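Local coordinates for ORF14 (Streptomyces clavuligerus, PDB 2WPX), which binds acetyl coenzyme A as a tandem GNAT protein of the clavulanic acid biosynthesis pathway and is probably an acyltransferase, at residues Glu7-Leu13 and Asp61-Ser66; Gln89-His93 and Ala104-His108. One frame throughout, in Å; residues are numbered along the deposited sequence.

Contact 1 of 2, residues Glu7-Leu13 and Asp61-Ser66; sequences ELEFVPL and DWVVRS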
loop_
_atom_site.group_PDB
_atom_site.type_symbol
_atom_site.label_atom_id
_atom_site.label_comp_id
_atom_site.label_asym_id
_atom_site.label_seq_id
_atom_site.Cartn_x
_atom_site.Cartn_y
_atom_site.Cartn_z
ATOM N N GLU A 7 14.222 23.964 -19.652
ATOM C CA GLU A 7 14.354 24.369 -18.254
ATOM C C GLU A 7 13.310 23.728 -17.338
ATOM O O GLU A 7 12.104 23.975 -17.445
ATOM C CB GLU A 7 14.250 25.876 -18.159
ATOM C CG GLU A 7 15.564 26.579 -18.351
ATOM C CD GLU A 7 16.269 26.797 -17.023
ATOM O OE1 GLU A 7 15.806 27.668 -16.242
ATOM O OE2 GLU A 7 17.275 26.090 -16.752
ATOM N N LEU A 8 13.752 22.921 -16.402
ATOM C CA LEU A 8 12.784 22.344 -15.470
ATOM C C LEU A 8 12.809 23.108 -14.171
ATOM O O LEU A 8 13.869 23.343 -13.624
ATOM C CB LEU A 8 13.085 20.875 -15.204
ATOM C CG LEU A 8 12.985 19.975 -16.439
ATOM C CD1 LEU A 8 13.780 18.661 -16.248
ATOM C CD2 LEU A 8 11.527 19.720 -16.831
ATOM N N GLU A 9 11.639 23.494 -13.691
ATOM C CA GLU A 9 11.499 24.149 -12.410
ATOM C C GLU A 9 10.996 23.140 -11.336
ATOM O O GLU A 9 9.971 22.482 -11.522
ATOM C CB GLU A 9 10.500 25.270 -12.582
ATOM C CG GLU A 9 10.621 26.389 -11.605
ATOM C CD GLU A 9 9.298 27.101 -11.486
ATOM O OE1 GLU A 9 9.191 28.027 -10.652
ATOM O OE2 GLU A 9 8.352 26.700 -12.223
ATOM N N PHE A 10 11.751 22.994 -10.243
ATOM C CA PHE A 10 11.334 22.219 -9.060
ATOM C C PHE A 10 10.704 23.129 -8.013
ATOM O O PHE A 10 11.329 24.044 -7.531
ATOM C CB PHE A 10 12.510 21.458 -8.441
ATOM C CG PHE A 10 13.082 20.424 -9.351
ATOM C CD1 PHE A 10 12.597 19.122 -9.323
ATOM C CD2 PHE A 10 14.075 20.758 -10.266
ATOM C CE1 PHE A 10 13.109 18.149 -10.178
ATOM C CE2 PHE A 10 14.610 19.788 -11.137
ATOM C CZ PHE A 10 14.113 18.475 -11.099
ATOM N N VAL A 11 9.451 22.872 -7.693
ATOM C CA VAL A 11 8.703 23.662 -6.732
ATOM C C VAL A 11 8.116 22.657 -5.715
ATOM O O VAL A 11 7.654 21.596 -6.101
ATOM C CB VAL A 11 7.566 24.436 -7.479
ATOM C CG1 VAL A 11 7.176 23.669 -8.661
ATOM C CG2 VAL A 11 6.317 24.658 -6.600
ATOM N N PRO A 12 8.199 22.959 -4.420
ATOM C CA PRO A 12 7.576 22.053 -3.470
ATOM C C PRO A 12 6.067 21.910 -3.744
ATOM O O PRO A 12 5.401 22.839 -4.183
ATOM C CB PRO A 12 7.824 22.727 -2.109
ATOM C CG PRO A 12 9.041 23.523 -2.302
ATOM C CD PRO A 12 9.022 23.986 -3.759
ATOM N N LEU A 13 5.552 20.724 -3.459
ATOM C CA LEU A 13 4.146 20.429 -3.503
ATOM C C LEU A 13 3.534 20.572 -2.076
ATOM O O LEU A 13 3.757 19.762 -1.200
ATOM C CB LEU A 13 4.008 19.017 -4.070
ATOM C CG LEU A 13 2.641 18.342 -4.125
ATOM C CD1 LEU A 13 1.601 19.336 -4.697
ATOM C CD2 LEU A 13 2.779 17.087 -4.963
ATOM N N ASP A 61 7.716 16.531 -0.541
ATOM C CA ASP A 61 6.952 16.366 -1.809
ATOM C C ASP A 61 7.258 17.457 -2.826
ATOM O O ASP A 61 7.279 18.641 -2.503
ATOM C CB ASP A 61 5.455 16.361 -1.514
ATOM C CG ASP A 61 5.067 15.219 -0.632
ATOM O OD1 ASP A 61 5.772 14.194 -0.747
ATOM O OD2 ASP A 61 4.105 15.333 0.170
ATOM N N TRP A 62 7.511 17.067 -4.061
ATOM C CA TRP A 62 7.828 18.041 -5.085
ATOM C C TRP A 62 7.073 17.806 -6.389
ATOM O O TRP A 62 6.694 16.674 -6.726
ATOM C CB TRP A 62 9.298 17.928 -5.374
ATOM C CG TRP A 62 10.132 18.362 -4.221
ATOM C CD1 TRP A 62 10.434 17.652 -3.081
ATOM C CD2 TRP A 62 10.776 19.611 -4.105
ATOM N NE1 TRP A 62 11.256 18.399 -2.262
ATOM C CE2 TRP A 62 11.474 19.614 -2.860
ATOM C CE3 TRP A 62 10.866 20.734 -4.945
ATOM C CZ2 TRP A 62 12.222 20.709 -2.427
ATOM C CZ3 TRP A 62 11.625 21.811 -4.527
ATOM C CH2 TRP A 62 12.286 21.797 -3.269
ATOM N N VAL A 63 6.860 18.881 -7.137
ATOM C CA VAL A 63 6.537 18.747 -8.541
ATOM C C VAL A 63 7.605 19.351 -9.425
ATOM O O VAL A 63 8.452 20.146 -8.976
ATOM C CB VAL A 63 5.137 19.333 -8.903
ATOM C CG1 VAL A 63 4.035 18.527 -8.257
ATOM C CG2 VAL A 63 5.063 20.816 -8.560
ATOM N N VAL A 64 7.565 18.993 -10.706
ATOM C CA VAL A 64 8.469 19.647 -11.654
ATOM C C VAL A 64 7.644 20.321 -12.765
ATOM O O VAL A 64 6.669 19.754 -13.263
ATOM C CB VAL A 64 9.597 18.731 -12.164
ATOM C CG1 VAL A 64 9.066 17.621 -13.063
ATOM C CG2 VAL A 64 10.660 19.585 -12.872
ATOM N N ARG A 65 8.000 21.554 -13.089
ATOM C CA ARG A 65 7.261 22.303 -14.077
ATOM C C ARG A 65 8.063 22.600 -15.339
ATOM O O ARG A 65 9.297 22.769 -15.332
ATOM C CB ARG A 65 6.730 23.601 -13.466
ATOM C CG ARG A 65 5.743 23.328 -12.329
ATOM C CD ARG A 65 4.862 24.519 -12.071
ATOM N NE ARG A 65 5.692 25.681 -11.769
ATOM C CZ ARG A 65 5.406 26.576 -10.833
ATOM N NH1 ARG A 65 4.312 26.461 -10.065
ATOM N NH2 ARG A 65 6.246 27.566 -10.637
ATOM N N SER A 66 7.346 22.602 -16.450
ATOM C CA SER A 66 7.971 22.946 -17.708
ATOM C C SER A 66 7.036 23.921 -18.394
ATOM O O SER A 66 5.875 23.596 -18.664
ATOM C CB SER A 66 8.221 21.691 -18.571
ATOM O OG SER A 66 8.774 22.024 -19.832
HETATM O O HOH W 1 11.181 22.828 -19.828
#

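Contact 2 of 2, residues Gln89-His93 and Ala104-His108; sequences QLLVH and ALWAH. With ACO (acetyl coenzyme *a), chain C.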
loop_
_atom_site.group_PDB
_atom_site.type_symbol
_atom_site.label_atom_id
_atom_site.label_comp_id
_atom_site.label_asym_id
_atom_site.label_seq_id
_atom_site.Cartn_x
_atom_site.Cartn_y
_atom_site.Cartn_z
ATOM N N GLN A 89 6.674 8.276 -4.798
ATOM C CA GLN A 89 6.185 8.639 -6.100
ATOM C C GLN A 89 7.276 9.237 -6.953
ATOM O O GLN A 89 7.952 10.182 -6.530
ATOM C CB GLN A 89 4.957 9.590 -6.041
ATOM C CG GLN A 89 4.428 9.988 -7.420
ATOM C CD GLN A 89 3.266 10.998 -7.354
ATOM O OE1 GLN A 89 2.099 10.665 -7.637
ATOM N NE2 GLN A 89 3.570 12.218 -6.964
ATOM N N LEU A 90 7.439 8.697 -8.156
ATOM C CA LEU A 90 8.257 9.342 -9.174
ATOM C C LEU A 90 7.517 9.180 -10.513
ATOM O O LEU A 90 7.542 8.118 -11.118
ATOM C CB LEU A 90 9.676 8.710 -9.224
ATOM C CG LEU A 90 10.738 9.506 -9.996
ATOM C CD1 LEU A 90 12.136 9.156 -9.547
ATOM C CD2 LEU A 90 10.586 9.350 -11.571
ATOM N N LEU A 91 6.890 10.243 -10.995
ATOM C CA LEU A 91 5.935 10.151 -12.092
ATOM C C LEU A 91 6.178 11.255 -13.164
ATOM O O LEU A 91 6.405 12.434 -12.844
ATOM C CB LEU A 91 4.517 10.261 -11.505
ATOM C CG LEU A 91 3.247 10.067 -12.351
ATOM C CD1 LEU A 91 2.005 10.090 -11.527
ATOM C CD2 LEU A 91 3.139 11.215 -13.292
ATOM N N VAL A 92 6.172 10.867 -14.431
ATOM C CA VAL A 92 6.434 11.808 -15.511
ATOM C C VAL A 92 5.188 11.768 -16.403
ATOM O O VAL A 92 4.629 10.689 -16.649
ATOM C CB VAL A 92 7.748 11.421 -16.244
ATOM C CG1 VAL A 92 7.956 12.192 -17.534
ATOM C CG2 VAL A 92 8.955 11.661 -15.352
ATOM N N HIS A 93 4.692 12.944 -16.762
ATOM C CA HIS A 93 3.523 13.086 -17.634
ATOM C C HIS A 93 3.720 12.211 -18.887
ATOM O O HIS A 93 4.740 12.328 -19.599
ATOM C CB HIS A 93 3.327 14.589 -17.978
ATOM C CG HIS A 93 2.167 14.894 -18.905
ATOM N ND1 HIS A 93 1.231 15.882 -18.623
ATOM C CD2 HIS A 93 1.848 14.422 -20.140
ATOM C CE1 HIS A 93 0.351 15.956 -19.611
ATOM N NE2 HIS A 93 0.711 15.087 -20.548
ATOM N N ALA A 104 16.097 13.633 -14.295
ATOM C CA ALA A 104 16.219 14.830 -13.489
ATOM C C ALA A 104 15.499 14.631 -12.118
ATOM O O ALA A 104 15.998 15.084 -11.098
ATOM C CB ALA A 104 15.665 16.045 -14.272
ATOM N N LEU A 105 14.388 13.899 -12.096
ATOM C CA LEU A 105 13.647 13.679 -10.845
ATOM C C LEU A 105 14.451 12.810 -9.879
ATOM O O LEU A 105 14.543 13.055 -8.700
ATOM C CB LEU A 105 12.303 13.044 -11.153
ATOM C CG LEU A 105 11.244 14.041 -11.629
ATOM C CD1 LEU A 105 9.980 13.244 -12.055
ATOM C CD2 LEU A 105 10.913 15.138 -10.558
ATOM N N TRP A 106 15.096 11.812 -10.447
ATOM C CA TRP A 106 15.907 10.917 -9.715
ATOM C C TRP A 106 17.138 11.642 -9.159
ATOM O O TRP A 106 17.586 11.376 -8.019
ATOM C CB TRP A 106 16.357 9.825 -10.675
ATOM C CG TRP A 106 17.230 8.902 -10.002
ATOM C CD1 TRP A 106 18.590 8.903 -10.014
ATOM C CD2 TRP A 106 16.829 7.857 -9.114
ATOM N NE1 TRP A 106 19.077 7.860 -9.235
ATOM C CE2 TRP A 106 18.011 7.214 -8.664
ATOM C CE3 TRP A 106 15.583 7.360 -8.689
ATOM C CZ2 TRP A 106 17.976 6.140 -7.793
ATOM C CZ3 TRP A 106 15.557 6.286 -7.808
ATOM C CH2 TRP A 106 16.748 5.698 -7.366
ATOM N N ALA A 107 17.713 12.525 -9.958
ATOM C CA ALA A 107 18.860 13.297 -9.502
ATOM C C ALA A 107 18.451 14.218 -8.359
ATOM O O ALA A 107 19.223 14.434 -7.419
ATOM C CB ALA A 107 19.488 14.120 -10.664
ATOM N N HIS A 108 17.256 14.784 -8.454
ATOM C CA HIS A 108 16.713 15.608 -7.388
ATOM C C HIS A 108 16.454 14.708 -6.150
ATOM O O HIS A 108 16.830 15.056 -5.027
ATOM C CB HIS A 108 15.455 16.351 -7.901
ATOM C CG HIS A 108 14.889 17.353 -6.945
ATOM N ND1 HIS A 108 13.610 17.250 -6.437
ATOM C CD2 HIS A 108 15.411 18.479 -6.404
ATOM C CE1 HIS A 108 13.376 18.244 -5.604
ATOM N NE2 HIS A 108 14.454 19.002 -5.557
HETATM N N1A ACO C . 11.486 1.538 -21.900
HETATM C C2A ACO C . 12.782 1.263 -21.903
HETATM N N3A ACO C . 13.718 2.025 -21.306
HETATM C C4A ACO C . 13.348 3.114 -20.632
HETATM C C5A ACO C . 11.998 3.420 -20.598
HETATM C C6A ACO C . 11.063 2.622 -21.242
HETATM N N6A ACO C . 9.771 2.933 -21.190
HETATM N N7A ACO C . 11.858 4.544 -19.900
HETATM C C8A ACO C . 13.062 4.901 -19.462
HETATM N N9A ACO C . 13.959 4.051 -19.908
HETATM C C1B ACO C . 15.388 4.242 -19.578
HETATM C C2B ACO C . 16.302 4.656 -20.732
HETATM O O2B ACO C . 17.638 4.345 -20.357
HETATM C C3B ACO C . 16.142 6.136 -20.697
HETATM O O3B ACO C . 17.301 6.820 -21.128
HETATM P P3B ACO C . 17.348 7.293 -22.654
HETATM O O7A ACO C . 18.620 8.191 -23.148
HETATM O O8A ACO C . 16.571 6.374 -23.629
HETATM O O9A ACO C . 18.309 6.147 -22.800
HETATM C C4B ACO C . 16.147 6.459 -19.194
HETATM O O4B ACO C . 15.535 5.315 -18.545
HETATM C C5B ACO C . 15.263 7.651 -19.625
HETATM O O5B ACO C . 14.683 8.179 -18.600
HETATM P P1A ACO C . 13.988 9.522 -18.721
HETATM O O1A ACO C . 14.630 10.419 -17.561
HETATM O O2A ACO C . 13.880 10.182 -20.091
HETATM O O3A ACO C . 12.549 8.949 -18.510
HETATM P P2A ACO C . 11.097 9.404 -18.142
HETATM O O4A ACO C . 10.282 8.920 -19.393
HETATM O O5A ACO C . 10.884 10.859 -17.936
HETATM O O6A ACO C . 10.785 8.300 -16.951
HETATM C CBP ACO C . 9.390 6.599 -15.912
HETATM C CCP ACO C . 9.664 8.109 -16.075
HETATM C CDP ACO C . 10.627 6.328 -16.750
HETATM C CEP ACO C . 9.612 6.769 -14.453
HETATM C CAP ACO C . 8.008 6.852 -16.568
HETATM O OAP ACO C . 7.719 5.714 -17.314
HETATM C C9P ACO C . 6.892 6.950 -15.504
HETATM O O9P ACO C . 6.605 8.024 -14.995
HETATM N N8P ACO C . 6.141 5.858 -15.348
HETATM C C7P ACO C . 5.050 5.779 -14.358
HETATM C C6P ACO C . 5.722 5.989 -13.007
HETATM C C5P ACO C . 6.704 4.903 -12.598
HETATM O O5P ACO C . 6.531 3.722 -12.860
HETATM N N4P ACO C . 7.720 5.331 -11.914
HETATM C C3P ACO C . 8.626 4.392 -11.287
HETATM C C2P ACO C . 10.044 4.556 -11.789
HETATM S S1P ACO C . 10.907 3.284 -10.837
HETATM C C ACO C . 11.778 4.297 -9.771
HETATM O O ACO C . 11.411 5.465 -9.638
HETATM C CH3 ACO C . 12.999 3.684 -9.086
#

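Contact 1 of 2, residues Glu7-Leu13 and Asp61-Ser66
Phe10 lies over Val64, whose CG2 sits 4.0 Å from the ring centroid and almost on the ring normal, a CH-pi contact at a non-hydrogen-bonded pair of two antiparallel strands. The same methyl meets Leu8, CB of Leu8 to CG2 of Val64 being 3.6 Å. This edge of the sheet illustrates how a two-faced strand pair is built: strand 9-12, outermost in the chain's sheet, is the first strand of the N-terminal GNAT domain and runs against strand 57-66. Glu9 and Arg65 exchange backbone bonds (Glu9 N to Arg65 O 3.0 Å, Arg65 N to Glu9 O 2.7 Å), as do Val11 and Val63, and Leu13 N continues the pattern to Asp61 O at 2.9 Å. Further along, CG of Pro12 rests on the six-membered ring of Trp62, 4.0 Å from its centroid. Leu8, Phe10 and Val64 pack against helix 101-115, whereas Val63 and Arg65 touch helix 18-33. On the face of Glu9, Val11, Val63 and Arg65, the guanidinium lies with one face over Val11 CG1, while Glu9 OE2 takes Arg65 NE at 2.9 Å and NH2 at 2.8 Å. Chemistry thus divides by face: apolar and aromatic groups meet against helix 101-115, while beside the Val11-Val63 pair the opposite charges of Glu9 and Arg65 neutralise each other within the contact.

Contact 2 of 2, residues Gln89-His93 and Ala104-His108
In the beta-alpha-beta unit at the heart of the GNAT fold, strand 84-92 leads into helix 101-115, which packs back across the sheet, and the segments 89-93 and 104-108 sample that packing: their axes approach to 9.5 Å and run nearly antiparallel, at 155°. Contact begins at Leu90, whose side chain points toward the helix. Its CD2 lies 4.0 Å from CD1 of Leu105, and its CD1 meets the edge of the Trp106 ring, 4.0 Å from CE3. The carbonyl of Leu90 serves the ligand instead, its O accepting a hydrogen bond from N4P of acetyl coenzyme A at 2.9 Å. Leu91 CB points away from the helix, and its side chain touches Leu27 and Met28 of helix 18-33, yet Leu91 O still comes within 3.7 Å of Leu105 CD1. Val92 completes the set: its CG2 approaches that same methyl, Leu105 CD1, to 3.8 Å, and its N donates to O9P of the ligand at 2.9 Å. The principle is economical, since apolar side chains hold strand to helix while the strand's backbone pairs with the pantetheine arm much as another strand would. At the acetyl end, CH3 of the ligand lies 3.9 Å from CZ3 of Trp106.

How the contacts relate
The two contacts share one sheet, their centres 10 Å apart, and helix 101-115 packs on both. Leu105 faces both ways: while one methyl belongs to contact 2, its CD2 lies 3.7 Å from Phe10 CE1 of contact 1. The His108 ring stacks on Phe10 and meets Trp62 edge-to-face, and Ala104 CB touches Leu8 CD1 at 3.8 Å. Contact 2 bonds acetyl coenzyme A directly, and backbone nitrogens of Arg98, Gly100, Gly102 and Arg103 bind it too. Contact 1 lies one step back from the ligand: between nearest atoms, the side chain of Leu8 is about 8 Å from acetyl coenzyme A and that of Val64 about 6 Å from the Val92 side chain.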